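Local coordinates for xanthomonas outer protein D (Xanthomonas euvesicatoria, PDB 2OIX) that removes SUMO from conjugated proteins, acting as a type III secreted cysteine protease effector whose C-terminal catalytic domain is present here in an inactive form, at residues L5-L10 / A74-L79; A91-S96 / Q103-A108. The protein carries 1 engineered substitution. All coordinates share one frame; numbering follows the deposited sequence.

Interaction 1: L5-L10 / A74-L79; sequences LLDGHL and AHWSLL
W76 reaches from its strand to the start of the facing helix and gives its indole N-H to the backbone of L5: NE1 lies 3.0 Å from L5 O, with an N-H...O angle of 160°. The oxygen sits in the plane of the indole, so the donor is used squarely, but the acceptor is met obliquely, since the nitrogen stands 43° out of the carbonyl plane, off the lone pairs. This bond satisfies the one polar atom of a buried ring.

Apolar contact supplies the second element. L10 lays its two methyls over one indole face. CD2 rests 3.5 Å from the centroid of the W76 six-membered ring, nearly straight above it, in a CH-pi contact, while CD1 sits 3.8 Å from W76 CE2. The tryptophan turns its ring to these partners with CG anti to its own carbonyl carbon, chi1 -72°.

At the ring edge lies a carboxylate. D7 OD1 approaches W76 CH2 to 3.5 Å, its plane steeply inclined to the indole; the same oxygen is hydrogen-bonded to S35 OG, which ties it to helix 35-40.

Within 5-10 the helix start is itself fixed. L6 is the N-cap, and its backbone N donates to H9 ND1 at 2.9 Å, in the plane of the imidazole, a bond that holds the turn whose preceding carbonyl, L5 O, receives the indole.

The contact thus clamps the first turn of helix 7-20 to strand 75-82 on one side of the central sheet. Helix 136-153 adds V140 against W76 and L141 against L5, while strand 64-71 contributes N70 to W76 and P68 to L10.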
loop_
_atom_site.group_PDB
_atom_site.type_symbol
_atom_site.label_atom_id
_atom_site.label_comp_id
_atom_site.label_asym_id
_atom_site.label_seq_id
_atom_site.Cartn_x
_atom_site.Cartn_y
_atom_site.Cartn_z
ATOM N N LEU A 5 6.844 1.422 13.262
ATOM C CA LEU A 5 7.152 0.310 12.368
ATOM C C LEU A 5 8.214 0.704 11.344
ATOM O O LEU A 5 8.170 1.811 10.808
ATOM C CB LEU A 5 5.884 -0.169 11.638
ATOM C CG LEU A 5 4.766 -0.826 12.458
ATOM C CD1 LEU A 5 3.782 -1.539 11.506
ATOM C CD2 LEU A 5 5.244 -1.778 13.542
ATOM N N LEU A 6 9.173 -0.197 11.104
ATOM C CA LEU A 6 10.214 -0.029 10.069
ATOM C C LEU A 6 9.800 -0.746 8.776
ATOM O O LEU A 6 8.843 -1.511 8.788
ATOM C CB LEU A 6 11.539 -0.605 10.564
ATOM C CG LEU A 6 12.034 -0.144 11.943
ATOM C CD1 LEU A 6 13.405 -0.744 12.266
ATOM C CD2 LEU A 6 12.110 1.359 12.042
ATOM N N ASP A 7 10.524 -0.512 7.691
ATOM C CA ASP A 7 10.264 -1.177 6.399
ATOM C C ASP A 7 10.153 -2.697 6.597
ATOM O O ASP A 7 9.275 -3.324 6.017
ATOM C CB ASP A 7 11.400 -0.894 5.405
ATOM C CG ASP A 7 11.503 0.587 5.012
ATOM O OD1 ASP A 7 10.750 1.054 4.114
ATOM O OD2 ASP A 7 12.382 1.282 5.590
ATOM N N GLY A 8 11.090 -3.260 7.386
ATOM C CA GLY A 8 11.143 -4.693 7.709
ATOM C C GLY A 8 9.928 -5.275 8.418
ATOM O O GLY A 8 9.598 -6.444 8.232
ATOM N N HIS A 9 9.268 -4.484 9.253
ATOM C CA HIS A 9 8.036 -4.927 9.891
ATOM C C HIS A 9 6.897 -5.024 8.921
ATOM O O HIS A 9 6.114 -5.970 8.990
ATOM C CB HIS A 9 7.643 -3.953 10.970
ATOM C CG HIS A 9 8.606 -3.916 12.107
ATOM N ND1 HIS A 9 9.395 -2.818 12.374
ATOM C CD2 HIS A 9 8.914 -4.838 13.053
ATOM C CE1 HIS A 9 10.131 -3.055 13.447
ATOM N NE2 HIS A 9 9.878 -4.283 13.860
ATOM N N LEU A 10 6.787 -4.020 8.051
ATOM C CA LEU A 10 5.748 -4.008 7.026
ATOM C C LEU A 10 5.964 -5.198 6.097
ATOM O O LEU A 10 5.031 -5.954 5.842
ATOM C CB LEU A 10 5.755 -2.680 6.250
ATOM C CG LEU A 10 4.834 -1.557 6.787
ATOM C CD1 LEU A 10 5.480 -0.949 7.938
ATOM C CD2 LEU A 10 4.706 -0.458 5.697
ATOM N N ALA A 74 9.345 9.373 9.757
ATOM C CA ALA A 74 8.348 10.422 9.932
ATOM C C ALA A 74 6.909 9.894 9.883
ATOM O O ALA A 74 6.109 10.183 10.782
ATOM C CB ALA A 74 8.559 11.568 8.893
ATOM N N HIS A 75 6.572 9.118 8.854
ATOM C CA HIS A 75 5.166 8.809 8.607
ATOM C C HIS A 75 5.015 7.702 7.575
ATOM O O HIS A 75 5.937 7.481 6.798
ATOM C CB HIS A 75 4.457 10.090 8.128
ATOM C CG HIS A 75 2.973 9.966 7.998
ATOM N ND1 HIS A 75 2.178 9.414 8.975
ATOM C CD2 HIS A 75 2.130 10.357 7.007
ATOM C CE1 HIS A 75 0.916 9.467 8.593
ATOM N NE2 HIS A 75 0.860 10.038 7.404
ATOM N N TRP A 76 3.886 6.984 7.620
ATOM C CA TRP A 76 3.507 6.001 6.587
ATOM C C TRP A 76 2.117 6.314 6.004
ATOM O O TRP A 76 1.204 6.693 6.729
ATOM C CB TRP A 76 3.364 4.599 7.150
ATOM C CG TRP A 76 4.642 3.893 7.539
ATOM C CD1 TRP A 76 5.145 3.760 8.797
ATOM C CD2 TRP A 76 5.543 3.232 6.664
ATOM N NE1 TRP A 76 6.343 3.048 8.773
ATOM C CE2 TRP A 76 6.596 2.696 7.469
ATOM C CE3 TRP A 76 5.567 3.018 5.271
ATOM C CZ2 TRP A 76 7.649 1.968 6.929
ATOM C CZ3 TRP A 76 6.648 2.283 4.728
ATOM C CH2 TRP A 76 7.662 1.777 5.559
ATOM N N SER A 77 1.931 6.045 4.718
ATOM C CA SER A 77 0.587 6.025 4.164
ATOM C C SER A 77 0.545 4.899 3.097
ATOM O O SER A 77 1.551 4.189 2.865
ATOM C CB SER A 77 0.243 7.374 3.584
ATOM O OG SER A 77 1.143 7.623 2.521
ATOM N N LEU A 78 -0.606 4.749 2.457
ATOM C CA LEU A 78 -0.816 3.662 1.554
ATOM C C LEU A 78 -1.322 4.159 0.219
ATOM O O LEU A 78 -2.361 4.883 0.138
ATOM C CB LEU A 78 -1.840 2.716 2.109
ATOM C CG LEU A 78 -2.253 1.545 1.205
ATOM C CD1 LEU A 78 -1.020 0.664 0.850
ATOM C CD2 LEU A 78 -3.419 0.725 1.839
ATOM N N LEU A 79 -0.610 3.769 -0.829
ATOM C CA LEU A 79 -1.099 4.033 -2.161
ATOM C C LEU A 79 -1.527 2.680 -2.766
ATOM O O LEU A 79 -0.735 1.744 -2.809
ATOM C CB LEU A 79 0.020 4.631 -3.046
ATOM C CG LEU A 79 -0.456 4.928 -4.423
ATOM C CD1 LEU A 79 -1.555 6.056 -4.352
ATOM C CD2 LEU A 79 0.732 5.285 -5.349
#

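Interaction 2: A91-S96 / Q103-A108; sequences AYHYDS and QQRYLA
The imidazole of H93 carries the methyl of A108 over one face: CB is 3.7 Å from the ring centroid and 17° off the normal, a CH-pi contact displaced toward the CD2-NE2 rim. R105 comes in obliquely, its CD 3.7 Å from H93 ND1, and slides past the ring in the opposite direction. Q104 O, also oblique, is 4.2 Å from H93 CE1. With CG anti to the backbone N (chi1 -174°), the ring projects from the strand toward the helix, where these residues meet it, and H93 NE2 is hydrogen-bonded to S77 OG of the adjacent strand 75-82.

The second flat group, the carboxylate of D95, meets aliphatic carbon: OD1 lies 3.5 Å from Q104 CG and 3.6 Å from Q104 CB. Its other oxygen, OD2, is hydrogen-bonded to H75 NE2 and to M97 N. The bend of Q104 at chi2 carries its amide away toward S77 OG and Q71. The guanidinium of R105 runs on to salt bridges with D109 and with E124 of strand 123-125, so that its CD methylene is what meets the imidazole.

H93 and D95 alternate with Y92 and Y94, whose side chains take the other side of the sheet. Strand 91-94 and helix 103-108 run nearly antiparallel, 10.0 Å apart at closest approach and at 153°. This is the strand-to-helix half of a beta-alpha-beta crossover, completed by strand 123-125 beside strand 90-94. D95, hydrogen-bonded to H75, is consistent with the Asp-His pair of the Ulp1-family catalytic triad.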
loop_
_atom_site.group_PDB
_atom_site.type_symbol
_atom_site.label_atom_id
_atom_site.label_comp_id
_atom_site.label_asym_id
_atom_site.label_seq_id
_atom_site.Cartn_x
_atom_site.Cartn_y
_atom_site.Cartn_z
ATOM N N ALA A 91 -6.200 4.730 -8.881
ATOM C CA ALA A 91 -5.188 4.829 -7.817
ATOM C C ALA A 91 -5.809 5.549 -6.623
ATOM O O ALA A 91 -6.607 6.514 -6.806
ATOM C CB ALA A 91 -3.950 5.571 -8.383
ATOM N N TYR A 92 -5.521 5.060 -5.398
ATOM C CA TYR A 92 -6.169 5.487 -4.187
ATOM C C TYR A 92 -5.103 5.726 -3.122
ATOM O O TYR A 92 -4.251 4.854 -2.886
ATOM C CB TYR A 92 -7.078 4.380 -3.636
ATOM C CG TYR A 92 -8.071 3.874 -4.686
ATOM C CD1 TYR A 92 -9.341 4.499 -4.846
ATOM C CD2 TYR A 92 -7.762 2.762 -5.496
ATOM C CE1 TYR A 92 -10.268 4.031 -5.842
ATOM C CE2 TYR A 92 -8.705 2.280 -6.508
ATOM C CZ TYR A 92 -9.920 2.954 -6.654
ATOM O OH TYR A 92 -10.822 2.510 -7.542
ATOM N N HIS A 93 -5.112 6.915 -2.534
ATOM C CA HIS A 93 -4.181 7.227 -1.437
ATOM C C HIS A 93 -4.875 7.390 -0.091
ATOM O O HIS A 93 -5.826 8.188 0.032
ATOM C CB HIS A 93 -3.345 8.478 -1.825
ATOM C CG HIS A 93 -2.263 8.801 -0.829
ATOM N ND1 HIS A 93 -2.128 10.043 -0.244
ATOM C CD2 HIS A 93 -1.256 8.042 -0.325
ATOM C CE1 HIS A 93 -1.114 10.028 0.606
ATOM N NE2 HIS A 93 -0.577 8.820 0.590
ATOM N N TYR A 94 -4.404 6.641 0.915
ATOM C CA TYR A 94 -4.953 6.634 2.281
ATOM C C TYR A 94 -3.876 7.162 3.231
ATOM O O TYR A 94 -2.772 6.595 3.331
ATOM C CB TYR A 94 -5.395 5.233 2.714
ATOM C CG TYR A 94 -6.352 4.499 1.728
ATOM C CD1 TYR A 94 -7.726 4.575 1.911
ATOM C CD2 TYR A 94 -5.875 3.679 0.706
ATOM C CE1 TYR A 94 -8.629 3.908 1.080
ATOM C CE2 TYR A 94 -6.767 2.985 -0.169
ATOM C CZ TYR A 94 -8.162 3.102 0.055
ATOM O OH TYR A 94 -9.061 2.454 -0.756
ATOM N N ASP A 95 -4.190 8.278 3.860
ATOM C CA ASP A 95 -3.292 8.883 4.846
ATOM C C ASP A 95 -4.033 9.094 6.158
ATOM O O ASP A 95 -5.066 9.756 6.195
ATOM C CB ASP A 95 -2.747 10.198 4.264
ATOM C CG ASP A 95 -1.699 10.867 5.169
ATOM O OD1 ASP A 95 -1.003 11.784 4.685
ATOM O OD2 ASP A 95 -1.576 10.518 6.366
ATOM N N SER A 96 -3.515 8.545 7.248
ATOM C CA SER A 96 -4.235 8.535 8.449
ATOM C C SER A 96 -3.909 9.769 9.301
ATOM O O SER A 96 -4.446 9.934 10.440
ATOM C CB SER A 96 -3.859 7.262 9.175
ATOM O OG SER A 96 -2.468 7.229 9.456
ATOM N N GLN A 103 4.264 16.887 2.157
ATOM C CA GLN A 103 5.272 15.901 1.760
ATOM C C GLN A 103 4.680 14.523 1.451
ATOM O O GLN A 103 5.052 13.915 0.448
ATOM C CB GLN A 103 6.505 15.794 2.693
ATOM C CG GLN A 103 7.676 15.071 1.937
ATOM C CD GLN A 103 8.987 14.912 2.690
ATOM O OE1 GLN A 103 9.353 15.744 3.531
ATOM N NE2 GLN A 103 9.712 13.817 2.393
ATOM N N GLN A 104 3.748 14.059 2.272
ATOM C CA GLN A 104 3.227 12.678 2.119
ATOM C C GLN A 104 2.537 12.424 0.771
ATOM O O GLN A 104 2.842 11.439 0.074
ATOM C CB GLN A 104 2.293 12.327 3.297
ATOM C CG GLN A 104 2.080 10.797 3.397
ATOM C CD GLN A 104 3.313 10.038 3.950
ATOM O OE1 GLN A 104 4.223 10.636 4.492
ATOM N NE2 GLN A 104 3.291 8.725 3.861
ATOM N N ARG A 105 1.635 13.332 0.377
ATOM C CA ARG A 105 0.963 13.165 -0.895
ATOM C C ARG A 105 1.949 13.357 -2.055
ATOM O O ARG A 105 1.827 12.686 -3.063
ATOM C CB ARG A 105 -0.236 14.103 -1.016
ATOM C CG ARG A 105 -0.932 14.061 -2.347
ATOM C CD ARG A 105 -1.567 12.717 -2.712
ATOM N NE ARG A 105 -1.970 12.766 -4.117
ATOM C CZ ARG A 105 -3.223 12.855 -4.564
ATOM N NH1 ARG A 105 -4.264 12.856 -3.735
ATOM N NH2 ARG A 105 -3.430 12.923 -5.860
ATOM N N TYR A 106 2.936 14.237 -1.882
ATOM C CA TYR A 106 4.031 14.366 -2.843
ATOM C C TYR A 106 4.751 13.032 -3.108
ATOM O O TYR A 106 4.965 12.654 -4.255
ATOM C CB TYR A 106 5.016 15.424 -2.357
ATOM C CG TYR A 106 6.242 15.542 -3.226
ATOM C CD1 TYR A 106 6.143 16.024 -4.532
ATOM C CD2 TYR A 106 7.498 15.189 -2.737
ATOM C CE1 TYR A 106 7.264 16.157 -5.348
ATOM C CE2 TYR A 106 8.637 15.315 -3.548
ATOM C CZ TYR A 106 8.497 15.790 -4.851
ATOM O OH TYR A 106 9.610 15.929 -5.646
ATOM N N LEU A 107 5.134 12.339 -2.039
ATOM C CA LEU A 107 5.774 11.028 -2.144
ATOM C C LEU A 107 4.843 10.057 -2.897
ATOM O O LEU A 107 5.305 9.398 -3.809
ATOM C CB LEU A 107 6.136 10.473 -0.747
ATOM C CG LEU A 107 7.214 11.235 0.049
ATOM C CD1 LEU A 107 7.368 10.681 1.465
ATOM C CD2 LEU A 107 8.536 11.139 -0.705
ATOM N N ALA A 108 3.552 9.986 -2.526
ATOM C CA ALA A 108 2.568 9.153 -3.291
ATOM C C ALA A 108 2.462 9.543 -4.795
ATOM O O ALA A 108 2.312 8.682 -5.683
ATOM C CB ALA A 108 1.188 9.213 -2.626
#

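Overall arrangement
Both contacts are buried and meet in one sheet, where strands 75-82 and 90-94 are neighbours; their centres are about 12 Å apart. Interaction 1 joins the N-terminal helix to the sheet through an indole, using one hydrogen bond and methyls over a ring face. Interaction 2 packs the crossover helix 102-114 against strand 90-94, which precedes it, with methyl and aliphatic carbon beside imidazole and carboxylate, the polar ends being tied elsewhere. The two are joined by side-chain hydrogen bonds from H75 and S77 and by backbone bonding between L78 and Y94. H75 also touches the engineered A136, at the presumed position of the nucleophilic cysteine, so both contacts flank the probable active site.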